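Long-range contacts in CEL61B (Hypocrea jecorina, PDB 2VTC), which cleaves cellulose oxidatively as a copper-dependent lytic polysaccharide monooxygenase of family AA9, breaking its beta-1,4-glycosidic bonds: residues A[36-42]-A[55-61]; A[77-82]-A[129-134]; A[87-93]-A[200-204]; A[135-141]-A[241-247]. All coordinates share one frame. Residue numbers count along the deposited sequence, not the author numbering.

These four contacts illustrate how a compact beta-sandwich enzyme ties its loops to its strands. Contacts 1 and 2, with centres 15 Å apart, meet directly: Glu59 OE1 lies 2.7 Å from Asn81 ND2, and Glu59 N lies 2.8 Å from Lys80 O. They also approach the metal site, with the side chains of Asp60 and His79 each about 9 Å from the bound nickel ion. Contact 3 reaches contact 1 where Trp56 NE1 lies 2.9 Å from Asn200 OD1. Contact 4 continues the chain of contact 2 along strand 133-143 and reaches the same sheet as contact 3, yet sits across the molecule from contact 1, their centres 26 Å apart.

Contact 1 of 4, residues A[36-42]-A[55-61]; sequences FILDYYY and GWYAEDL
A loop can be laid on a helix without one direct hydrogen bond between them, as 36-42 and 55-61 illustrate. Phe36 and Ile37 are extended, the chain then turns into the helix that carries Asp39 to Tyr42, and 55-61 is an irregular loop. CA atoms are 4.7 Å apart for Phe36 and Gly55, 7.0 Å for Leu38 and Leu61, and 7.1 Å for Tyr41 and Glu59. Phe36 directs its CB at the loop, 3.2 Å from Trp56 O; a CB on Gly55 would collide with Phe36 N. With chi1 in t, the Phe36 ring takes Tyr57 CA over its face in a CH-pi contact, 3.8 Å from the centroid, while Phe36 CE1 meets Tyr57 CD1 at 3.6 Å. Both segments belong to the long excursion between sandwich strands 31-34 and 89-92, probably the L2 region of AA9 enzymes, and the side chain of Asp60 is about 6 Å from that of the copper ligand His20. Leu38 (t, p) sets CD2 3.2 Å from Leu61 O. Tyr41, also t, receives Leu61 CD2 over its ring face, 3.5 Å from the centroid; its CD1 is 3.4 Å from Tyr57 OH, which donates to Glu59 OE2 at 2.5 Å. Finally Tyr42 (m) brings its OH to 3.5 Å from Leu61 CD1, and one water joins Tyr42 OH (2.9 Å) to Leu61 O (2.7 Å).

Contact 2 of 4, residues A[77-82]-A[129-134]; sequences VCHKNA and KNNLRW
One well-placed lysine can tie together the main chain of a helix exit and the turn beyond it. Here Val77 and Cys78 lie at the end of a short, weakly bonded helical turn, His79 leaves it with positive phi (86°), and His79 to Ala82 form a type II beta turn closed by Ala82 N to His79 O at 3.3 Å. In the partner segment, 129-131 is a 3-10 segment leading into strand 133-143. The closest CA pair is Val77 and Lys129, 6.9 Å apart. Lys129, with chi1 in p and the rest of the chain fully extended (t), reaches to the turn and donates from NZ to Ala82 O at 2.8 Å. The same NZ holds a water at 2.9 Å, which accepts from Cys78 N (2.9 Å) and donates to His79 O (2.7 Å). Val77, in t, packs its CG1 4.0 Å from Lys129 CB and 3.7 Å from Lys129 O. Asn130 adds a looser touch, its ND2 4.0 Å from Val77 CG2. Trp134 (m) turns the edge of its indole to Val77, CZ2 lying 3.9 Å from Val77 CG1 and 4.4 Å from Cys78 SG; its other neighbours include Tyr116, Val118 and Val175 of the sheet. Cys78 is disulfide-bonded to Cys198, and His79 donates from ND1 to Pro196 O, so this helix exit is fastened to strand 193-204, which carries the copper ligand Tyr195 of the AA9 active site.

Contact 3 of 4, residues A[87-93]-A[200-204]; sequences ISATAAA and NIAVT
Parallel strand pairing inside the immunoglobulin-like beta-sandwich of AA9 enzymes is exemplified by 89-92 beside 200-204. The strand axes approach to 4.3 Å and cross at -34°, with Ala89 facing Ile201, Thr90 Ala202, Ala91 Val203 and Ala92 Thr204. Alternate residues of 87-93 (Ala89, Ala91, Ala93) supply the bonding atoms: Ala89 N to Asn200 O (3.0 Å), Ala202 N to Ala89 O (2.9 Å), Ala91 N to Ala202 O (2.9 Å), Thr204 N to Ala91 O (2.9 Å) and Ala93 N to Thr204 O (3.0 Å). Ile201 and Val203 instead hydrogen-bond through their backbones to Tyr174 and Gly172 of strand 172-182. Beyond the backbone ladder, Asn200 ND2 donates to Ile87 O (3.0 Å) while its OD1 accepts from Trp56 NE1, and Ser88 OG gives Ala89 O a second donor at 2.9 Å. Ala89, Ala91, Ile201 and Val203 share the buried face, Ala91 CB lying 3.8 Å from Ile201 CG2. On the other face a water links Thr90 OG1 (2.8 Å) to Thr204 OG1 (2.9 Å).

Contact 4 of 4, residues A[135-141]-A[241-247]; sequences VKIQEAG and IPGPALW
Strand 135-140 and the irregular C-terminal tail 241-247 have their nearest CA pair at Lys136 and Leu246, 4.9 Å apart; one direct backbone bond joins them, Trp247 N to Lys136 O at 2.8 Å. Waters extend it, bridging Lys136 N (2.8 Å) to Ala245 O (2.7 Å), and Ile137 O (2.8 Å) to Trp247 O (3.0 Å). At Gly243, phi of 94° and psi of 172° would jam a CB against the preceding carbonyl. Strand 133-143 carries a classic beta bulge, where Ile137 and Gln138 both face Thr115 of strand 113-119, and the tail lies along this sheet of the AA9 sandwich. Lys136, t for chi1 and chi2 and m for chi3, sends NZ into the curve of the tail, donating to Pro242 O and Pro244 O at 2.8 Å each and forming a salt bridge with Glu139 OE1 at 2.9 Å. Ile241 CG2 is 3.6 Å from that same OE1. Leu246 CD1 rests 3.4 Å from Ile137 C, and Val135 CG1 meets Trp247 CB at 3.4 Å.

Contact 1 of 4, residues A[36-42]-A[55-61]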
# COMPACT_ATOMS: atom_id res chain seq x y z
N PHE A 36 -5.85 8.11 -7.48
CA PHE A 36 -6.87 7.51 -8.32
C PHE A 36 -8.16 7.38 -7.51
O PHE A 36 -8.15 6.83 -6.40
CB PHE A 36 -6.45 6.15 -8.87
CG PHE A 36 -7.46 5.55 -9.81
CD1 PHE A 36 -7.48 5.91 -11.17
CD2 PHE A 36 -8.40 4.63 -9.36
CE1 PHE A 36 -8.41 5.35 -12.04
CE2 PHE A 36 -9.34 4.06 -10.23
CZ PHE A 36 -9.34 4.44 -11.59
N ILE A 37 -9.26 7.87 -8.08
CA ILE A 37 -10.57 7.71 -7.45
C ILE A 37 -11.52 6.88 -8.32
O ILE A 37 -11.38 6.82 -9.54
CB ILE A 37 -11.20 9.08 -7.09
CG1 ILE A 37 -11.46 9.91 -8.36
CG2 ILE A 37 -10.32 9.82 -6.10
CD1 ILE A 37 -12.08 11.30 -8.11
N LEU A 38 -12.50 6.25 -7.69
CA LEU A 38 -13.43 5.39 -8.40
C LEU A 38 -14.19 6.08 -9.56
O LEU A 38 -14.52 5.42 -10.55
CB LEU A 38 -14.41 4.76 -7.40
CG LEU A 38 -15.26 3.59 -7.90
CD1 LEU A 38 -14.40 2.44 -8.44
CD2 LEU A 38 -16.17 3.12 -6.75
N ASP A 39 -14.47 7.37 -9.42
CA ASP A 39 -15.12 8.16 -10.49
C ASP A 39 -14.40 8.08 -11.84
O ASP A 39 -15.04 8.04 -12.89
CB ASP A 39 -15.30 9.62 -10.07
CG ASP A 39 -16.45 9.82 -9.09
OD1 ASP A 39 -17.22 8.86 -8.88
OD2 ASP A 39 -16.57 10.93 -8.53
N TYR A 40 -13.07 8.04 -11.78
CA TYR A 40 -12.23 7.92 -12.98
C TYR A 40 -12.43 6.60 -13.72
O TYR A 40 -12.30 6.55 -14.95
CB TYR A 40 -10.76 8.08 -12.63
CG TYR A 40 -10.35 9.39 -11.99
CD1 TYR A 40 -11.18 10.54 -12.02
CD2 TYR A 40 -9.10 9.51 -11.38
CE1 TYR A 40 -10.77 11.73 -11.42
CE2 TYR A 40 -8.69 10.68 -10.79
CZ TYR A 40 -9.52 11.80 -10.81
OH TYR A 40 -9.09 12.96 -10.21
N TYR A 41 -12.70 5.52 -12.99
CA TYR A 41 -12.98 4.24 -13.63
C TYR A 41 -14.21 4.38 -14.52
O TYR A 41 -14.25 3.84 -15.63
CB TYR A 41 -13.18 3.10 -12.62
CG TYR A 41 -13.78 1.87 -13.26
CD1 TYR A 41 -12.97 0.90 -13.85
CD2 TYR A 41 -15.17 1.68 -13.31
CE1 TYR A 41 -13.51 -0.20 -14.47
CE2 TYR A 41 -15.73 0.56 -13.93
CZ TYR A 41 -14.89 -0.37 -14.51
OH TYR A 41 -15.40 -1.50 -15.12
N TYR A 42 -15.21 5.09 -14.02
CA TYR A 42 -16.47 5.26 -14.73
C TYR A 42 -16.33 6.27 -15.88
O TYR A 42 -16.90 6.05 -16.95
CB TYR A 42 -17.63 5.56 -13.76
CG TYR A 42 -18.02 4.34 -12.95
CD1 TYR A 42 -18.69 3.27 -13.55
CD2 TYR A 42 -17.68 4.23 -11.59
CE1 TYR A 42 -19.03 2.12 -12.82
CE2 TYR A 42 -18.03 3.09 -10.85
CZ TYR A 42 -18.69 2.04 -11.47
OH TYR A 42 -19.04 0.90 -10.76
N GLY A 55 -1.67 8.06 -8.82
CA GLY A 55 -2.24 6.83 -8.26
C GLY A 55 -2.56 5.84 -9.37
O GLY A 55 -3.00 6.25 -10.46
N TRP A 56 -2.35 4.55 -9.11
CA TRP A 56 -2.61 3.52 -10.11
C TRP A 56 -4.10 3.35 -10.40
O TRP A 56 -4.94 3.39 -9.49
CB TRP A 56 -1.96 2.19 -9.71
CG TRP A 56 -0.46 2.15 -9.91
CD1 TRP A 56 0.43 3.14 -9.62
CD2 TRP A 56 0.30 1.04 -10.41
NE1 TRP A 56 1.73 2.72 -9.94
CE2 TRP A 56 1.67 1.44 -10.43
CE3 TRP A 56 -0.04 -0.25 -10.88
CZ2 TRP A 56 2.69 0.60 -10.89
CZ3 TRP A 56 1.00 -1.09 -11.35
CH2 TRP A 56 2.35 -0.65 -11.33
N TYR A 57 -4.43 3.14 -11.66
CA TYR A 57 -5.75 2.65 -12.04
C TYR A 57 -6.00 1.24 -11.47
O TYR A 57 -5.11 0.36 -11.48
CB TYR A 57 -5.84 2.66 -13.57
CG TYR A 57 -7.06 2.04 -14.20
CD1 TYR A 57 -8.16 2.83 -14.56
CD2 TYR A 57 -7.11 0.66 -14.48
CE1 TYR A 57 -9.28 2.25 -15.16
CE2 TYR A 57 -8.21 0.08 -15.09
CZ TYR A 57 -9.30 0.89 -15.41
OH TYR A 57 -10.39 0.32 -15.99
N ALA A 58 -7.20 1.00 -10.95
CA ALA A 58 -7.59 -0.32 -10.47
C ALA A 58 -9.10 -0.54 -10.63
O ALA A 58 -9.85 0.42 -10.71
CB ALA A 58 -7.14 -0.53 -9.01
N GLU A 59 -9.53 -1.80 -10.69
CA GLU A 59 -10.91 -2.07 -11.09
C GLU A 59 -11.75 -2.78 -10.03
O GLU A 59 -12.68 -3.52 -10.40
CB GLU A 59 -10.93 -2.91 -12.39
CG GLU A 59 -10.28 -2.21 -13.59
CD GLU A 59 -10.52 -2.90 -14.91
OE1 GLU A 59 -10.76 -4.12 -14.95
OE2 GLU A 59 -10.42 -2.21 -15.94
N ASP A 60 -11.42 -2.61 -8.75
CA ASP A 60 -12.32 -3.11 -7.69
C ASP A 60 -13.37 -2.04 -7.36
O ASP A 60 -13.11 -1.04 -6.69
CB ASP A 60 -11.53 -3.55 -6.44
CG ASP A 60 -12.40 -4.33 -5.46
OD1 ASP A 60 -13.53 -3.84 -5.19
OD2 ASP A 60 -11.96 -5.41 -5.00
N LEU A 61 -14.58 -2.26 -7.88
CA LEU A 61 -15.60 -1.20 -7.95
C LEU A 61 -16.30 -0.86 -6.61
O LEU A 61 -17.08 0.09 -6.51
CB LEU A 61 -16.61 -1.54 -9.08
CG LEU A 61 -16.03 -1.93 -10.45
CD1 LEU A 61 -17.11 -1.89 -11.53
CD2 LEU A 61 -14.91 -0.99 -10.85
O HOH W 1 -18.89 1.52 -7.92

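Contact 2 of 4, residues A[77-82]-A[129-134]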
# COMPACT_ATOMS: atom_id res chain seq x y z
N VAL A 77 -0.13 -7.31 -6.64
CA VAL A 77 0.90 -6.29 -6.82
C VAL A 77 0.39 -4.88 -6.45
O VAL A 77 0.93 -4.25 -5.53
CB VAL A 77 1.47 -6.28 -8.28
CG1 VAL A 77 2.57 -5.22 -8.37
CG2 VAL A 77 1.99 -7.67 -8.70
N CYS A 78 -0.66 -4.42 -7.14
CA CYS A 78 -1.23 -3.09 -6.98
C CYS A 78 -2.76 -3.08 -7.00
O CYS A 78 -3.37 -2.06 -7.29
CB CYS A 78 -0.67 -2.11 -8.03
SG CYS A 78 1.07 -1.71 -7.78
N HIS A 79 -3.35 -4.22 -6.66
CA HIS A 79 -4.81 -4.41 -6.58
C HIS A 79 -5.40 -4.78 -7.96
O HIS A 79 -4.66 -5.02 -8.93
CB HIS A 79 -5.52 -3.22 -5.92
CG HIS A 79 -6.71 -3.62 -5.10
ND1 HIS A 79 -6.88 -3.24 -3.78
CD2 HIS A 79 -7.80 -4.35 -5.43
CE1 HIS A 79 -8.02 -3.74 -3.33
NE2 HIS A 79 -8.60 -4.42 -4.31
N LYS A 80 -6.73 -4.88 -8.02
CA LYS A 80 -7.40 -5.57 -9.14
C LYS A 80 -7.17 -4.94 -10.52
O LYS A 80 -7.51 -3.78 -10.74
CB LYS A 80 -8.90 -5.65 -8.87
CG LYS A 80 -9.63 -6.54 -9.85
CD LYS A 80 -11.12 -6.62 -9.51
CE LYS A 80 -11.84 -7.56 -10.44
NZ LYS A 80 -11.32 -8.95 -10.31
N ASN A 81 -6.61 -5.76 -11.43
CA ASN A 81 -6.40 -5.34 -12.84
C ASN A 81 -5.64 -4.01 -12.93
O ASN A 81 -5.88 -3.19 -13.83
CB ASN A 81 -7.74 -5.24 -13.58
CG ASN A 81 -8.52 -6.54 -13.59
OD1 ASN A 81 -7.97 -7.64 -13.46
ND2 ASN A 81 -9.85 -6.41 -13.73
N ALA A 82 -4.75 -3.75 -11.97
CA ALA A 82 -4.15 -2.44 -11.84
C ALA A 82 -3.16 -2.13 -12.96
O ALA A 82 -2.50 -3.02 -13.49
CB ALA A 82 -3.46 -2.25 -10.50
N LYS A 129 4.34 -4.20 -14.08
CA LYS A 129 4.17 -4.36 -12.62
C LYS A 129 4.68 -5.71 -12.09
O LYS A 129 5.14 -5.81 -10.95
CB LYS A 129 2.70 -4.16 -12.22
CG LYS A 129 1.74 -5.27 -12.62
CD LYS A 129 0.30 -4.83 -12.28
CE LYS A 129 -0.66 -5.95 -12.58
NZ LYS A 129 -2.05 -5.53 -12.25
N ASN A 130 4.62 -6.74 -12.93
CA ASN A 130 5.00 -8.08 -12.50
C ASN A 130 6.51 -8.26 -12.28
O ASN A 130 6.95 -9.24 -11.64
CB ASN A 130 4.43 -9.10 -13.49
CG ASN A 130 2.92 -9.01 -13.62
OD1 ASN A 130 2.37 -8.90 -14.73
ND2 ASN A 130 2.24 -9.02 -12.49
N ASN A 131 7.29 -7.30 -12.78
CA ASN A 131 8.75 -7.34 -12.58
C ASN A 131 9.22 -6.48 -11.42
O ASN A 131 10.42 -6.43 -11.12
CB ASN A 131 9.48 -6.93 -13.87
CG ASN A 131 9.28 -7.92 -14.98
OD1 ASN A 131 8.97 -9.09 -14.74
ND2 ASN A 131 9.47 -7.46 -16.20
N LEU A 132 8.28 -5.80 -10.76
CA LEU A 132 8.63 -4.96 -9.61
C LEU A 132 9.04 -5.82 -8.41
O LEU A 132 8.46 -6.88 -8.17
CB LEU A 132 7.48 -4.03 -9.24
CG LEU A 132 7.15 -2.92 -10.25
CD1 LEU A 132 5.88 -2.19 -9.86
CD2 LEU A 132 8.33 -1.93 -10.39
N ARG A 133 10.06 -5.36 -7.69
CA ARG A 133 10.56 -6.08 -6.50
C ARG A 133 10.50 -5.13 -5.31
O ARG A 133 11.02 -4.03 -5.36
CB ARG A 133 11.99 -6.63 -6.70
CG ARG A 133 12.15 -7.52 -7.96
CD ARG A 133 13.59 -8.06 -8.14
NE ARG A 133 13.96 -8.84 -6.97
CZ ARG A 133 13.76 -10.15 -6.84
NH1 ARG A 133 13.28 -10.85 -7.86
NH2 ARG A 133 14.08 -10.75 -5.71
N TRP A 134 9.83 -5.56 -4.24
CA TRP A 134 9.44 -4.65 -3.18
C TRP A 134 10.30 -4.75 -1.94
O TRP A 134 10.70 -5.84 -1.54
CB TRP A 134 7.99 -5.00 -2.80
CG TRP A 134 7.09 -4.85 -3.97
CD1 TRP A 134 6.66 -5.85 -4.81
CD2 TRP A 134 6.53 -3.63 -4.47
NE1 TRP A 134 5.87 -5.32 -5.81
CE2 TRP A 134 5.76 -3.97 -5.62
CE3 TRP A 134 6.63 -2.28 -4.08
CZ2 TRP A 134 5.07 -3.01 -6.37
CZ3 TRP A 134 5.93 -1.32 -4.84
CH2 TRP A 134 5.17 -1.70 -5.97
O HOH W 2 -2.04 -5.53 -9.39

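Contact 3 of 4, residues A[87-93]-A[200-204]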
# COMPACT_ATOMS: atom_id res chain seq x y z
N ILE A 87 1.10 9.58 -14.85
CA ILE A 87 2.16 10.52 -14.46
C ILE A 87 2.78 10.08 -13.13
O ILE A 87 2.32 9.11 -12.53
CB ILE A 87 1.65 11.99 -14.32
CG1 ILE A 87 0.64 12.12 -13.15
CG2 ILE A 87 1.06 12.49 -15.66
CD1 ILE A 87 0.26 13.54 -12.76
N SER A 88 3.83 10.78 -12.70
CA SER A 88 4.46 10.53 -11.40
C SER A 88 4.49 11.78 -10.52
O SER A 88 4.70 12.90 -11.02
CB SER A 88 5.89 10.02 -11.62
OG SER A 88 6.54 9.66 -10.40
N ALA A 89 4.29 11.60 -9.21
CA ALA A 89 4.58 12.63 -8.23
C ALA A 89 6.09 12.65 -8.00
O ALA A 89 6.83 11.88 -8.63
CB ALA A 89 3.83 12.35 -6.92
N THR A 90 6.55 13.54 -7.12
CA THR A 90 7.98 13.62 -6.82
C THR A 90 8.23 14.12 -5.40
O THR A 90 7.42 14.89 -4.85
CB THR A 90 8.75 14.52 -7.85
OG1 THR A 90 10.17 14.41 -7.65
CG2 THR A 90 8.32 15.96 -7.74
N ALA A 91 9.35 13.68 -4.82
CA ALA A 91 9.61 13.92 -3.40
C ALA A 91 11.09 13.78 -3.12
O ALA A 91 11.76 12.91 -3.69
CB ALA A 91 8.82 12.93 -2.53
N ALA A 92 11.62 14.64 -2.26
CA ALA A 92 13.00 14.48 -1.78
C ALA A 92 13.09 13.31 -0.80
O ALA A 92 12.17 13.08 -0.00
CB ALA A 92 13.48 15.78 -1.12
N ALA A 93 14.19 12.56 -0.85
CA ALA A 93 14.43 11.51 0.12
C ALA A 93 14.35 12.13 1.51
O ALA A 93 14.83 13.25 1.72
CB ALA A 93 15.78 10.84 -0.10
N ASN A 200 2.89 6.34 -8.00
CA ASN A 200 4.19 6.66 -8.61
C ASN A 200 4.75 7.86 -7.90
O ASN A 200 4.13 8.93 -7.90
CB ASN A 200 4.01 7.01 -10.10
CG ASN A 200 3.51 5.86 -10.95
OD1 ASN A 200 3.74 4.68 -10.65
ND2 ASN A 200 2.84 6.20 -12.06
N ILE A 201 5.89 7.70 -7.25
CA ILE A 201 6.62 8.83 -6.67
C ILE A 201 8.12 8.75 -6.98
O ILE A 201 8.85 7.89 -6.47
CB ILE A 201 6.43 8.97 -5.13
CG1 ILE A 201 4.95 8.97 -4.73
CG2 ILE A 201 7.11 10.26 -4.64
CD1 ILE A 201 4.74 8.79 -3.20
N ALA A 202 8.58 9.65 -7.84
CA ALA A 202 10.00 9.72 -8.11
C ALA A 202 10.67 10.37 -6.91
O ALA A 202 10.06 11.21 -6.22
CB ALA A 202 10.26 10.51 -9.38
N VAL A 203 11.93 9.99 -6.66
CA VAL A 203 12.70 10.46 -5.52
C VAL A 203 13.90 11.27 -6.01
O VAL A 203 14.58 10.89 -6.97
CB VAL A 203 13.11 9.27 -4.62
CG1 VAL A 203 14.14 9.68 -3.55
CG2 VAL A 203 11.86 8.66 -3.96
N THR A 204 14.12 12.41 -5.35
CA THR A 204 15.22 13.34 -5.63
C THR A 204 16.07 13.50 -4.38
O THR A 204 15.79 12.90 -3.33
CB THR A 204 14.66 14.73 -6.02
OG1 THR A 204 13.87 15.25 -4.93
CG2 THR A 204 13.78 14.63 -7.27
O HOH W 3 11.37 16.24 -5.95

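Contact 4 of 4, residues A[135-141]-A[241-247]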
# COMPACT_ATOMS: atom_id res chain seq x y z
N VAL A 135 10.57 -3.59 -1.35
CA VAL A 135 11.34 -3.47 -0.12
C VAL A 135 10.47 -2.82 0.95
O VAL A 135 9.95 -1.75 0.73
CB VAL A 135 12.61 -2.63 -0.39
CG1 VAL A 135 13.38 -2.38 0.88
CG2 VAL A 135 13.50 -3.35 -1.41
N LYS A 136 10.31 -3.48 2.10
CA LYS A 136 9.48 -2.91 3.18
C LYS A 136 10.14 -1.69 3.81
O LYS A 136 11.29 -1.77 4.25
CB LYS A 136 9.22 -3.96 4.26
CG LYS A 136 8.24 -3.50 5.35
CD LYS A 136 8.09 -4.55 6.44
CE LYS A 136 7.00 -5.59 6.11
NZ LYS A 136 7.01 -6.75 7.07
N ILE A 137 9.43 -0.57 3.86
CA ILE A 137 9.96 0.66 4.48
C ILE A 137 9.16 1.16 5.69
O ILE A 137 9.57 2.11 6.37
CB ILE A 137 10.13 1.82 3.44
CG1 ILE A 137 8.78 2.22 2.81
CG2 ILE A 137 11.17 1.40 2.38
CD1 ILE A 137 8.73 3.61 2.22
N GLN A 138 8.02 0.52 5.96
CA GLN A 138 7.17 0.86 7.11
C GLN A 138 6.33 -0.35 7.52
O GLN A 138 5.81 -1.08 6.68
CB GLN A 138 6.29 2.06 6.77
CG GLN A 138 5.27 2.52 7.85
CD GLN A 138 3.97 1.70 7.83
OE1 GLN A 138 3.46 1.31 6.76
NE2 GLN A 138 3.42 1.44 9.02
N GLU A 139 6.23 -0.59 8.83
CA GLU A 139 5.28 -1.58 9.34
C GLU A 139 4.80 -1.20 10.74
O GLU A 139 5.56 -0.65 11.55
CB GLU A 139 5.89 -3.00 9.35
CG GLU A 139 7.13 -3.17 10.24
CD GLU A 139 7.67 -4.58 10.30
OE1 GLU A 139 7.11 -5.49 9.63
OE2 GLU A 139 8.67 -4.79 11.04
N ALA A 140 3.53 -1.48 11.01
CA ALA A 140 2.96 -1.20 12.33
C ALA A 140 1.90 -2.25 12.61
O ALA A 140 1.08 -2.57 11.75
CB ALA A 140 2.38 0.20 12.40
N GLY A 141 1.91 -2.79 13.84
CA GLY A 141 1.01 -3.87 14.20
C GLY A 141 0.11 -3.50 15.37
O GLY A 141 -0.62 -2.51 15.29
N ILE A 241 4.35 -9.41 12.25
CA ILE A 241 3.81 -8.62 11.15
C ILE A 241 4.20 -9.32 9.84
O ILE A 241 5.37 -9.64 9.64
CB ILE A 241 4.31 -7.16 11.18
CG1 ILE A 241 3.96 -6.49 12.52
CG2 ILE A 241 3.69 -6.38 10.00
CD1 ILE A 241 4.62 -5.13 12.74
N PRO A 242 3.22 -9.58 8.96
CA PRO A 242 3.54 -10.29 7.71
C PRO A 242 4.52 -9.56 6.76
O PRO A 242 4.71 -8.34 6.87
CB PRO A 242 2.17 -10.41 7.01
CG PRO A 242 1.16 -10.34 8.13
CD PRO A 242 1.77 -9.31 9.07
N GLY A 243 5.08 -10.31 5.83
CA GLY A 243 5.97 -9.74 4.81
C GLY A 243 7.43 -9.83 5.22
O GLY A 243 7.76 -10.19 6.33
N PRO A 244 8.32 -9.49 4.29
CA PRO A 244 9.76 -9.52 4.54
C PRO A 244 10.24 -8.41 5.49
O PRO A 244 9.47 -7.50 5.86
CB PRO A 244 10.35 -9.35 3.14
CG PRO A 244 9.30 -8.56 2.38
CD PRO A 244 7.98 -9.07 2.92
N ALA A 245 11.52 -8.49 5.85
CA ALA A 245 12.10 -7.60 6.86
C ALA A 245 12.12 -6.12 6.47
O ALA A 245 12.38 -5.78 5.30
CB ALA A 245 13.50 -8.08 7.21
N LEU A 246 11.86 -5.27 7.46
CA LEU A 246 11.96 -3.83 7.35
C LEU A 246 13.36 -3.43 6.91
O LEU A 246 14.36 -3.92 7.46
CB LEU A 246 11.61 -3.20 8.70
CG LEU A 246 11.53 -1.66 8.77
CD1 LEU A 246 10.43 -1.13 7.90
CD2 LEU A 246 11.34 -1.17 10.21
N TRP A 247 13.43 -2.54 5.92
CA TRP A 247 14.70 -1.97 5.48
C TRP A 247 14.93 -0.68 6.27
O TRP A 247 14.12 0.24 6.17
CB TRP A 247 14.66 -1.68 3.98
CG TRP A 247 15.95 -1.19 3.41
CD1 TRP A 247 17.17 -1.81 3.47
CD2 TRP A 247 16.15 0.03 2.67
NE1 TRP A 247 18.12 -1.05 2.82
CE2 TRP A 247 17.52 0.08 2.32
CE3 TRP A 247 15.31 1.07 2.27
CZ2 TRP A 247 18.07 1.14 1.57
CZ3 TRP A 247 15.86 2.13 1.52
CH2 TRP A 247 17.22 2.15 1.19
O HOH W 4 11.66 -5.82 2.68
O HOH W 5 12.34 2.64 6.50
O HOH W 6 10.72 -6.40 9.95
O HOH W 7 7.66 -8.29 10.48